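Local coordinates for protein NADH kinase POS5, mitochondrial (Saccharomyces cerevisiae, PDB 3AFO) that phosphorylates NADH and, with about half the preference, NAD(+) at the expense of ATP, making it a key source of the cellular reductant NADPH, at residues 171-176 and 355-360; 117-122 and 141-146. All coordinates share one frame; numbering follows the deposited sequence.

Contact 1: residues 171-176 and 355-360. With MPD ((4S)-2-methyl-2,4-pentanediol), chain E.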
loop_
_atom_site.group_PDB
_atom_site.type_symbol
_atom_site.label_atom_id
_atom_site.label_comp_id
_atom_site.label_asym_id
_atom_site.label_seq_id
_atom_site.Cartn_x
_atom_site.Cartn_y
_atom_site.Cartn_z
ATOM N N SER A 171 5.429 44.798 -5.183
ATOM C CA SER A 171 5.114 44.316 -3.822
ATOM C C SER A 171 3.658 43.864 -3.634
ATOM O O SER A 171 3.099 44.006 -2.542
ATOM C CB SER A 171 5.504 45.359 -2.753
ATOM O OG SER A 171 6.901 45.599 -2.751
ATOM N N ARG A 172 3.049 43.306 -4.678
ATOM C CA ARG A 172 1.673 42.778 -4.564
ATOM C C ARG A 172 1.559 41.237 -4.623
ATOM O O ARG A 172 0.453 40.690 -4.609
ATOM C CB ARG A 172 0.756 43.399 -5.621
ATOM C CG ARG A 172 0.636 44.932 -5.533
ATOM C CD ARG A 172 -0.477 45.430 -6.438
ATOM N NE ARG A 172 -0.157 45.241 -7.852
ATOM C CZ ARG A 172 0.431 46.163 -8.613
ATOM N NH1 ARG A 172 0.763 47.342 -8.096
ATOM N NH2 ARG A 172 0.693 45.907 -9.890
ATOM N N ALA A 173 2.690 40.551 -4.706
ATOM C CA ALA A 173 2.685 39.093 -4.784
ATOM C C ALA A 173 2.693 38.466 -3.396
ATOM O O ALA A 173 3.076 39.108 -2.404
ATOM C CB ALA A 173 3.877 38.598 -5.587
ATOM N N LYS A 174 2.278 37.201 -3.341
ATOM C CA LYS A 174 2.333 36.412 -2.113
ATOM C C LYS A 174 3.133 35.136 -2.343
ATOM O O LYS A 174 3.187 34.625 -3.468
ATOM C CB LYS A 174 0.927 36.088 -1.622
ATOM C CG LYS A 174 0.238 37.271 -0.958
ATOM C CD LYS A 174 -1.157 36.911 -0.510
ATOM C CE LYS A 174 -1.885 38.115 0.036
ATOM N NZ LYS A 174 -3.262 37.705 0.425
ATOM N N CYS A 175 3.752 34.638 -1.275
ATOM C CA CYS A 175 4.643 33.486 -1.340
ATOM C C CYS A 175 4.227 32.403 -0.349
ATOM O O CYS A 175 3.736 32.707 0.744
ATOM C CB CYS A 175 6.070 33.905 -0.999
ATOM S SG CYS A 175 6.883 34.932 -2.241
ATOM N N LEU A 176 4.439 31.155 -0.755
ATOM C CA LEU A 176 4.374 30.007 0.125
ATOM C C LEU A 176 5.767 29.727 0.674
ATOM O O LEU A 176 6.761 29.663 -0.078
ATOM C CB LEU A 176 3.874 28.776 -0.650
ATOM C CG LEU A 176 3.977 27.402 0.027
ATOM C CD1 LEU A 176 2.786 27.172 0.974
ATOM C CD2 LEU A 176 4.061 26.318 -1.036
ATOM N N TYR A 355 10.934 30.803 -0.066
ATOM C CA TYR A 355 9.663 31.442 -0.362
ATOM C C TYR A 355 9.389 31.432 -1.855
ATOM O O TYR A 355 10.123 32.050 -2.641
ATOM C CB TYR A 355 9.613 32.864 0.188
ATOM C CG TYR A 355 9.635 32.948 1.698
ATOM C CD1 TYR A 355 8.459 33.160 2.419
ATOM C CD2 TYR A 355 10.830 32.815 2.404
ATOM C CE1 TYR A 355 8.478 33.245 3.805
ATOM C CE2 TYR A 355 10.855 32.892 3.785
ATOM C CZ TYR A 355 9.677 33.109 4.480
ATOM O OH TYR A 355 9.702 33.184 5.853
ATOM N N CYS A 356 8.328 30.729 -2.237
ATOM C CA CYS A 356 7.966 30.580 -3.632
ATOM C C CYS A 356 6.724 31.402 -3.903
ATOM O O CYS A 356 5.695 31.206 -3.257
ATOM C CB CYS A 356 7.711 29.103 -3.969
ATOM S SG CYS A 356 9.117 28.039 -3.645
ATOM N N VAL A 357 6.841 32.347 -4.834
ATOM C CA VAL A 357 5.694 33.104 -5.331
ATOM C C VAL A 357 4.587 32.132 -5.735
ATOM O O VAL A 357 4.824 31.201 -6.510
ATOM C CB VAL A 357 6.084 33.980 -6.544
ATOM C CG1 VAL A 357 4.887 34.793 -7.054
ATOM C CG2 VAL A 357 7.227 34.911 -6.170
ATOM N N ALA A 358 3.395 32.371 -5.193
ATOM C CA ALA A 358 2.206 31.563 -5.449
ATOM C C ALA A 358 1.242 32.258 -6.410
ATOM O O ALA A 358 1.206 33.493 -6.490
ATOM C CB ALA A 358 1.501 31.263 -4.134
ATOM N N LYS A 359 0.438 31.460 -7.111
ATOM C CA LYS A 359 -0.533 31.978 -8.078
ATOM C C LYS A 359 -1.890 32.326 -7.453
ATOM O O LYS A 359 -2.438 33.401 -7.702
ATOM C CB LYS A 359 -0.723 30.984 -9.222
ATOM C CG LYS A 359 -1.601 31.512 -10.355
ATOM C CD LYS A 359 -1.576 30.579 -11.540
ATOM C CE LYS A 359 -2.550 31.051 -12.603
ATOM N NZ LYS A 359 -2.736 30.015 -13.641
ATOM N N THR A 360 -2.431 31.402 -6.662
ATOM C CA THR A 360 -3.707 31.581 -5.972
ATOM C C THR A 360 -3.488 31.185 -4.523
ATOM O O THR A 360 -2.395 30.750 -4.159
ATOM C CB THR A 360 -4.831 30.665 -6.567
ATOM O OG1 THR A 360 -4.500 29.279 -6.353
ATOM C CG2 THR A 360 -5.018 30.910 -8.058
HETATM C C1 MPD E . -1.790 37.392 -4.683
HETATM C C2 MPD E . -1.845 36.107 -5.510
HETATM O O2 MPD E . -1.285 35.014 -4.730
HETATM C CM MPD E . -3.312 35.796 -5.782
HETATM C C3 MPD E . -1.063 36.233 -6.826
HETATM C C4 MPD E . 0.329 36.866 -6.681
HETATM O O4 MPD E . 1.151 36.093 -5.823
HETATM C C5 MPD E . 1.009 37.063 -8.037
#
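A short antiparallel beta pairing joins the start of strand 174-186 to the end of strand 354-357, which returns from the C-terminal end of this NAD kinase fold to its N-terminal domain. The register follows from Cys175 facing Val357 as a non-hydrogen-bonded pair, CA to CA 4.1 Å, and Leu176 facing Cys356 as a hydrogen-bonded pair; the local axes run at 130°, so the pairing is strongly splayed.

Three backbone hydrogen bonds hold it. Ala358 N reaches Lys174 O at 2.8 Å, almost straight at 178° and in the carbonyl plane. Cys356 N to Leu176 O also lies in plane, whereas Leu176 N approaches Cys356 O at 2.8 Å from above the carbonyl plane.

Apolar contacts gather on the face of Cys175 and Val357. With SG anti to its carbonyl carbon (chi1 -70°), Cys175 lays the sulfur alongside Val357, SG to CG2 3.9 Å, while its CB meets the edge of the Tyr355 ring near the ring plane. Lys174 instead runs extended to a salt bridge with Glu361.

A 2-methyl-2,4-pentanediol molecule, probably from the crystallisation liquor, spans the two segments beyond the last pair. Its O4 accepts from Lys174 N at 2.9 Å and donates to Ala358 O at 2.7 Å, while its O2 adds a weak bond to Ala358 O at 3.4 Å.

Contact 2: residues 117-122 and 141-146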
loop_
_atom_site.group_PDB
_atom_site.type_symbol
_atom_site.label_atom_id
_atom_site.label_comp_id
_atom_site.label_asym_id
_atom_site.label_seq_id
_atom_site.Cartn_x
_atom_site.Cartn_y
_atom_site.Cartn_z
ATOM N N LEU A 117 16.127 38.228 -6.350
ATOM C CA LEU A 117 15.058 37.357 -6.812
ATOM C C LEU A 117 15.618 36.294 -7.743
ATOM O O LEU A 117 16.383 36.603 -8.662
ATOM C CB LEU A 117 13.981 38.173 -7.539
ATOM C CG LEU A 117 12.773 37.447 -8.147
ATOM C CD1 LEU A 117 11.752 37.118 -7.081
ATOM C CD2 LEU A 117 12.129 38.287 -9.248
ATOM N N LEU A 118 15.240 35.045 -7.483
ATOM C CA LEU A 118 15.549 33.925 -8.352
ATOM C C LEU A 118 14.355 33.666 -9.271
ATOM O O LEU A 118 13.240 33.476 -8.795
ATOM C CB LEU A 118 15.897 32.664 -7.528
ATOM C CG LEU A 118 15.988 31.310 -8.267
ATOM C CD1 LEU A 118 17.106 31.295 -9.311
ATOM C CD2 LEU A 118 16.137 30.124 -7.296
ATOM N N VAL A 119 14.601 33.681 -10.585
ATOM C CA VAL A 119 13.590 33.353 -11.582
ATOM C C VAL A 119 14.040 32.082 -12.311
ATOM O O VAL A 119 15.135 32.034 -12.856
ATOM C CB VAL A 119 13.384 34.499 -12.610
ATOM C CG1 VAL A 119 12.454 34.048 -13.734
ATOM C CG2 VAL A 119 12.806 35.768 -11.929
ATOM N N THR A 120 13.192 31.056 -12.300
ATOM C CA THR A 120 13.505 29.787 -12.961
ATOM C C THR A 120 12.634 29.570 -14.211
ATOM O O THR A 120 11.438 29.856 -14.214
ATOM C CB THR A 120 13.359 28.581 -11.992
ATOM O OG1 THR A 120 12.019 28.537 -11.519
ATOM C CG2 THR A 120 14.303 28.727 -10.789
ATOM N N LEU A 121 13.265 29.074 -15.267
ATOM C CA LEU A 121 12.591 28.808 -16.525
ATOM C C LEU A 121 12.795 27.331 -16.900
ATOM O O LEU A 121 13.844 26.944 -17.405
ATOM C CB LEU A 121 13.133 29.744 -17.618
ATOM C CG LEU A 121 13.059 31.249 -17.345
ATOM C CD1 LEU A 121 13.883 31.995 -18.361
ATOM C CD2 LEU A 121 11.629 31.781 -17.335
ATOM N N GLY A 122 11.798 26.503 -16.611
ATOM C CA GLY A 122 11.942 25.072 -16.848
ATOM C C GLY A 122 10.971 24.240 -16.047
ATOM O O GLY A 122 9.760 24.445 -16.123
ATOM N N PRO A 141 13.472 35.133 -2.700
ATOM C CA PRO A 141 12.180 34.676 -3.211
ATOM C C PRO A 141 12.338 34.019 -4.580
ATOM O O PRO A 141 13.225 34.408 -5.355
ATOM C CB PRO A 141 11.381 35.971 -3.342
ATOM C CG PRO A 141 12.036 36.923 -2.402
ATOM C CD PRO A 141 13.457 36.563 -2.341
ATOM N N VAL A 142 11.495 33.028 -4.864
ATOM C CA VAL A 142 11.614 32.224 -6.088
ATOM C C VAL A 142 10.384 32.384 -6.976
ATOM O O VAL A 142 9.255 32.111 -6.556
ATOM C CB VAL A 142 11.825 30.717 -5.765
ATOM C CG1 VAL A 142 12.016 29.900 -7.054
ATOM C CG2 VAL A 142 13.020 30.525 -4.833
ATOM N N LEU A 143 10.617 32.834 -8.206
ATOM C CA LEU A 143 9.560 33.021 -9.193
ATOM C C LEU A 143 9.755 31.976 -10.274
ATOM O O LEU A 143 10.749 32.003 -10.998
ATOM C CB LEU A 143 9.612 34.433 -9.815
ATOM C CG LEU A 143 8.541 34.752 -10.874
ATOM C CD1 LEU A 143 7.140 34.445 -10.372
ATOM C CD2 LEU A 143 8.631 36.205 -11.406
ATOM N N ALA A 144 8.797 31.055 -10.368
ATOM C CA ALA A 144 8.998 29.846 -11.142
ATOM C C ALA A 144 8.025 29.760 -12.322
ATOM O O ALA A 144 6.804 29.750 -12.137
ATOM C CB ALA A 144 8.879 28.618 -10.231
ATOM N N PHE A 145 8.580 29.715 -13.531
ATOM C CA PHE A 145 7.776 29.581 -14.749
ATOM C C PHE A 145 7.983 28.226 -15.399
ATOM O O PHE A 145 9.114 27.810 -15.632
ATOM C CB PHE A 145 8.141 30.662 -15.773
ATOM C CG PHE A 145 7.785 32.057 -15.343
ATOM C CD1 PHE A 145 6.471 32.500 -15.387
ATOM C CD2 PHE A 145 8.782 32.942 -14.931
ATOM C CE1 PHE A 145 6.143 33.806 -15.005
ATOM C CE2 PHE A 145 8.466 34.240 -14.555
ATOM C CZ PHE A 145 7.146 34.673 -14.586
ATOM N N ALA A 146 6.879 27.561 -15.715
ATOM C CA ALA A 146 6.904 26.228 -16.320
ATOM C C ALA A 146 7.079 26.281 -17.834
ATOM O O ALA A 146 6.238 26.838 -18.554
ATOM C CB ALA A 146 5.637 25.483 -15.968
HETATM O O HOH W 1 10.663 26.813 -13.114
#
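Thr120 holds OG1 in the crowded position between its backbone N and carbonyl carbon (chi1 60°), which sets the hydroxyl 3.4 Å from Ala144 CB. From there OG1 hydrogen-bonds a water at 2.7 Å, and the same water donates to Phe145 O, so this buried hydroxyl is tied to the facing strand. Phe145, with CG anti to its carbonyl carbon (chi1 -66°), brings ring atom CD2 within 3.9 Å of Leu121 CD2, the two side chains lying side by side. Val119 CG1 comes to the same ring at its edge, 4.0 Å from Phe145 CD2. Behind them Leu143 and Val119 point the same way, and on the other face Leu118 CD2 rests against Val142 CG2.

The strands run parallel, their axes 13° apart and in unbroken register from Leu118-Val142 to Gly122-Ala146. Five backbone hydrogen bonds confirm it, the shortest being Leu143 N to Leu118 O at 2.8 Å. Phe145 O takes both Gly122 N and the water.

This is the strand pair of a beta-alpha-beta unit: helix 124-132 packs on the Thr120 and Ala144 face, helix 161-169 meets Leu143 and Phe145, and strand 43-48 flanks 117-122.

Reading from the N terminus, contact 2 comes first and closes a short loop of 18 residues that carries helix 124-132. Contact 1 opens only after it is complete, at 171-176, and closes at 355-360 after 178 intervening residues, so the two loops stand in series and neither encloses nor crosses the other. The long loop contains much of the C-terminal beta structure. The two contacts nevertheless meet, with centres 12 Å apart: Tyr355 O and Val142 N are 2.8 Å apart and Val357 N and Val142 O 3.0 Å, both probable hydrogen bonds. Strand 354-357 thereby links the start of strand 142-146, in the parallel sheet, to strand 174-186 of the antiparallel sheet.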